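Long-range contact in amidohydrolase (Pseudomonas aeruginosa, PDB 2I5G), which probably acts as a metal-dependent dipeptidase of the membrane dipeptidase (M19) family: residues I246-Q252 and I284-F290. The protein carries 2 engineered substitutions. Residues are numbered along the deposited sequence; the frame is centred on the assembly and turned at random.
Sequences IGTDFTQ and IRTVGEF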
ATOM      1  N   ILE A 246     -13.444   7.074 -26.561  1.00  9.24           N
ATOM      2  CA  ILE A 246     -12.028   7.124 -26.897  1.00 10.85           C
ATOM      3  C   ILE A 246     -11.118   7.425 -25.711  1.00 12.73           C
ATOM      4  O   ILE A 246     -11.455   8.237 -24.850  1.00 13.21           O
ATOM      5  CB  ILE A 246     -11.773   8.176 -27.997  1.00  7.92           C
ATOM      6  CG1 ILE A 246     -12.405   7.705 -29.302  1.00  8.43           C
ATOM      7  CG2 ILE A 246     -10.276   8.404 -28.192  1.00  7.58           C
ATOM      8  CD1 ILE A 246     -11.911   6.342 -29.765  1.00  4.37           C
ATOM      9  N   GLY A 247      -9.970   6.750 -25.688  1.00 17.69           N
ATOM     10  CA  GLY A 247      -8.955   6.933 -24.656  1.00 18.65           C
ATOM     11  C   GLY A 247      -7.603   6.648 -25.309  1.00 19.79           C
ATOM     12  O   GLY A 247      -6.934   5.662 -24.991  1.00 19.18           O
ATOM     13  N   THR A 248      -7.206   7.517 -26.238  1.00 27.08           N
ATOM     14  CA  THR A 248      -5.965   7.359 -26.999  1.00 28.75           C
ATOM     15  C   THR A 248      -4.725   6.961 -26.217  1.00 28.59           C
ATOM     16  O   THR A 248      -3.986   6.067 -26.628  1.00 29.30           O
ATOM     17  CB  THR A 248      -5.610   8.639 -27.777  1.00 25.60           C
ATOM     18  OG1 THR A 248      -5.101   9.625 -26.871  1.00 28.91           O
ATOM     19  CG2 THR A 248      -6.833   9.185 -28.479  1.00 27.44           C
ATOM     20  N   ASP A 249      -4.485   7.636 -25.102  1.00 14.94           N
ATOM     21  CA  ASP A 249      -3.314   7.342 -24.297  1.00 12.69           C
ATOM     22  C   ASP A 249      -2.115   7.992 -24.988  1.00 11.32           C
ATOM     23  O   ASP A 249      -1.038   7.408 -25.066  1.00 10.14           O
ATOM     24  CB  ASP A 249      -3.134   5.825 -24.183  1.00 29.86           C
ATOM     25  CG  ASP A 249      -2.152   5.424 -23.097  1.00 35.49           C
ATOM     26  OD1 ASP A 249      -1.944   6.218 -22.156  1.00 35.82           O
ATOM     27  OD2 ASP A 249      -1.599   4.301 -23.173  1.00 38.19           O
ATOM     28  N   PHE A 250      -2.320   9.204 -25.502  1.00 17.63           N
ATOM     29  CA  PHE A 250      -1.252   9.947 -26.169  1.00 17.69           C
ATOM     30  C   PHE A 250      -0.132  10.295 -25.185  1.00 16.59           C
ATOM     31  O   PHE A 250      -0.386  10.850 -24.113  1.00 17.12           O
ATOM     32  CB  PHE A 250      -1.793  11.243 -26.777  1.00 14.35           C
ATOM     33  CG  PHE A 250      -2.234  11.111 -28.208  1.00 18.22           C
ATOM     34  CD1 PHE A 250      -1.373  10.584 -29.172  1.00 17.72           C
ATOM     35  CD2 PHE A 250      -3.501  11.541 -28.602  1.00 18.93           C
ATOM     36  CE1 PHE A 250      -1.765  10.487 -30.507  1.00 16.25           C
ATOM     37  CE2 PHE A 250      -3.902  11.448 -29.937  1.00 17.84           C
ATOM     38  CZ  PHE A 250      -3.030  10.920 -30.890  1.00 16.74           C
ATOM     39  N   THR A 251       1.101   9.972 -25.560  1.00  6.27           N
ATOM     40  CA  THR A 251       2.271  10.243 -24.725  1.00  5.86           C
ATOM     41  C   THR A 251       3.145  11.294 -25.415  1.00  5.90           C
ATOM     42  O   THR A 251       4.351  11.400 -25.159  1.00  4.84           O
ATOM     43  CB  THR A 251       3.102   8.964 -24.517  1.00  6.59           C
ATOM     44  OG1 THR A 251       3.635   8.525 -25.773  1.00  7.80           O
ATOM     45  CG2 THR A 251       2.235   7.862 -23.949  1.00  6.91           C
ATOM     46  N   GLN A 252       2.508  12.072 -26.283  1.00  7.46           N
ATOM     47  CA  GLN A 252       3.162  13.111 -27.067  1.00  7.97           C
ATOM     48  C   GLN A 252       4.170  14.008 -26.344  1.00  9.59           C
ATOM     49  O   GLN A 252       3.840  14.708 -25.383  1.00 10.00           O
ATOM     50  CB  GLN A 252       2.099  13.975 -27.735  1.00  5.23           C
ATOM     51  CG  GLN A 252       2.616  14.762 -28.907  1.00  5.42           C
ATOM     52  CD  GLN A 252       1.514  15.468 -29.657  1.00  4.99           C
ATOM     53  OE1 GLN A 252       0.568  14.839 -30.129  1.00  5.31           O
ATOM     54  NE2 GLN A 252       1.632  16.785 -29.775  1.00  6.19           N
ATOM     55  N   ILE A 284      -2.814   8.495 -37.143  1.00 10.27           N
ATOM     56  CA  ILE A 284      -3.139   9.210 -35.913  1.00  9.58           C
ATOM     57  C   ILE A 284      -1.976   9.143 -34.921  1.00  9.17           C
ATOM     58  O   ILE A 284      -2.116   8.658 -33.802  1.00  8.46           O
ATOM     59  CB  ILE A 284      -4.446   8.656 -35.272  1.00 16.20           C
ATOM     60  CG1 ILE A 284      -4.872   9.567 -34.118  1.00 16.93           C
ATOM     61  CG2 ILE A 284      -4.256   7.206 -34.826  1.00 13.48           C
ATOM     62  CD1 ILE A 284      -6.251   9.278 -33.579  1.00 19.94           C
ATOM     63  N   ARG A 285      -0.823   9.646 -35.361  1.00 16.50           N
ATOM     64  CA  ARG A 285       0.400   9.670 -34.563  1.00 15.95           C
ATOM     65  C   ARG A 285       0.472  10.882 -33.627  1.00 14.78           C
ATOM     66  O   ARG A 285       1.224  10.876 -32.655  1.00 15.45           O
ATOM     67  CB  ARG A 285       1.621   9.678 -35.487  1.00 15.63           C
ATOM     68  CG  ARG A 285       1.798   8.433 -36.320  1.00 18.52           C
ATOM     69  CD  ARG A 285       2.726   7.444 -35.635  1.00 22.60           C
ATOM     70  NE  ARG A 285       2.975   6.253 -36.452  1.00 27.64           N
ATOM     71  CZ  ARG A 285       3.549   6.262 -37.655  1.00 27.50           C
ATOM     72  NH1 ARG A 285       3.939   7.402 -38.208  1.00 28.77           N
ATOM     73  NH2 ARG A 285       3.752   5.121 -38.302  1.00 26.73           N
ATOM     74  N   THR A 286      -0.289  11.926 -33.932  1.00 10.15           N
ATOM     75  CA  THR A 286      -0.302  13.124 -33.096  1.00 11.67           C
ATOM     76  C   THR A 286      -1.729  13.565 -32.779  1.00 12.09           C
ATOM     77  O   THR A 286      -2.670  13.284 -33.526  1.00 12.41           O
ATOM     78  CB  THR A 286       0.425  14.308 -33.772  1.00 14.16           C
ATOM     79  OG1 THR A 286      -0.205  14.608 -35.022  1.00 12.46           O
ATOM     80  CG2 THR A 286       1.883  13.980 -34.007  1.00 12.32           C
ATOM     81  N   VAL A 287      -1.881  14.260 -31.659  1.00 11.65           N
ATOM     82  CA  VAL A 287      -3.182  14.740 -31.232  1.00 11.05           C
ATOM     83  C   VAL A 287      -3.844  15.534 -32.350  1.00 12.34           C
ATOM     84  O   VAL A 287      -5.034  15.368 -32.621  1.00 13.78           O
ATOM     85  CB  VAL A 287      -3.045  15.628 -29.980  1.00  4.80           C
ATOM     86  CG1 VAL A 287      -4.417  16.079 -29.504  1.00  3.89           C
ATOM     87  CG2 VAL A 287      -2.331  14.856 -28.881  1.00  4.16           C
ATOM     88  N   GLY A 288      -3.065  16.384 -33.008  1.00 11.48           N
ATOM     89  CA  GLY A 288      -3.599  17.198 -34.087  1.00 11.39           C
ATOM     90  C   GLY A 288      -4.246  16.423 -35.224  1.00 10.53           C
ATOM     91  O   GLY A 288      -4.836  17.018 -36.131  1.00  8.65           O
ATOM     92  N   GLU A 289      -4.146  15.099 -35.180  1.00 13.40           N
ATOM     93  CA  GLU A 289      -4.728  14.259 -36.222  1.00 13.98           C
ATOM     94  C   GLU A 289      -6.031  13.594 -35.805  1.00 12.88           C
ATOM     95  O   GLU A 289      -6.587  12.794 -36.561  1.00 11.21           O
ATOM     96  CB  GLU A 289      -3.740  13.177 -36.646  1.00 19.30           C
ATOM     97  CG  GLU A 289      -2.579  13.669 -37.474  1.00 21.89           C
ATOM     98  CD  GLU A 289      -1.683  12.531 -37.905  1.00 24.93           C
ATOM     99  OE1 GLU A 289      -0.921  12.030 -37.054  1.00 26.58           O
ATOM    100  OE2 GLU A 289      -1.751  12.129 -39.091  1.00 25.53           O
ATOM    101  N   PHE A 290      -6.514  13.926 -34.608  1.00 16.95           N
ATOM    102  CA  PHE A 290      -7.753  13.353 -34.080  1.00 17.46           C
ATOM    103  C   PHE A 290      -8.861  13.221 -35.135  1.00 17.14           C
ATOM    104  O   PHE A 290      -9.500  12.173 -35.247  1.00 17.94           O
ATOM    105  CB  PHE A 290      -8.258  14.196 -32.904  1.00 24.36           C
ATOM    106  CG  PHE A 290      -8.417  13.424 -31.625  1.00 26.87           C
ATOM    107  CD1 PHE A 290      -9.455  12.511 -31.470  1.00 28.14           C
ATOM    108  CD2 PHE A 290      -7.512  13.594 -30.578  1.00 27.37           C
ATOM    109  CE1 PHE A 290      -9.588  11.776 -30.293  1.00 28.41           C
ATOM    110  CE2 PHE A 290      -7.636  12.864 -29.400  1.00 26.75           C
ATOM    111  CZ  PHE A 290      -8.676  11.954 -29.257  1.00 27.71           C
TER
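The nearest CA pairs across 246-252 and 284-290 are Q252 and T286 at 7.0 Å and F250 and V287 at 7.2 Å, and side chains fill the space between the two backbones. F250 does most of the filling. V287 CG2 sits over one face of its ring, displaced toward the rim and 3.9 Å from the F250 ring centroid, a CH-pi contact. The V287 methyl reaches this place because it lies anti to its own carbonyl carbon. The far end of the F250 ring lies against backbone, with CZ 3.5 Å from T286 C, while I284 O and F290 CE2 lie at its edge. F290 in turn meets T248 CG2, 3.4 Å from its CZ, and I246 CG2 packs at the F290 ring edge. In the TIM-barrel fold of the M19 family, 246-252 carries the chain out of the C-terminal end of strand 244-246 into the following loop, whereas the segment 284-290 leads through a 3-10 turn into helix 291-299; D14 of strand 13-17 touches both F250 and F290, and T248 OG1 is hydrogen-bonded to D14 OD1. The polar link is made by Q252, whose extended side chain, CG anti to the backbone N (chi1 -160°), carries OE1 to within 2.9 Å of V287 N. The N-H...O angle of that bond is 175°, nearly straight, and V287 N lies in the plane of the Q252 amide carbonyl. Q252 NE2 bonds to D28 OD2, which also takes G288 N, fixing the amide's rotation. Within 284-290, E289 OE1 accepts from both R285 N and T286 N, the latter at its anti lone pair.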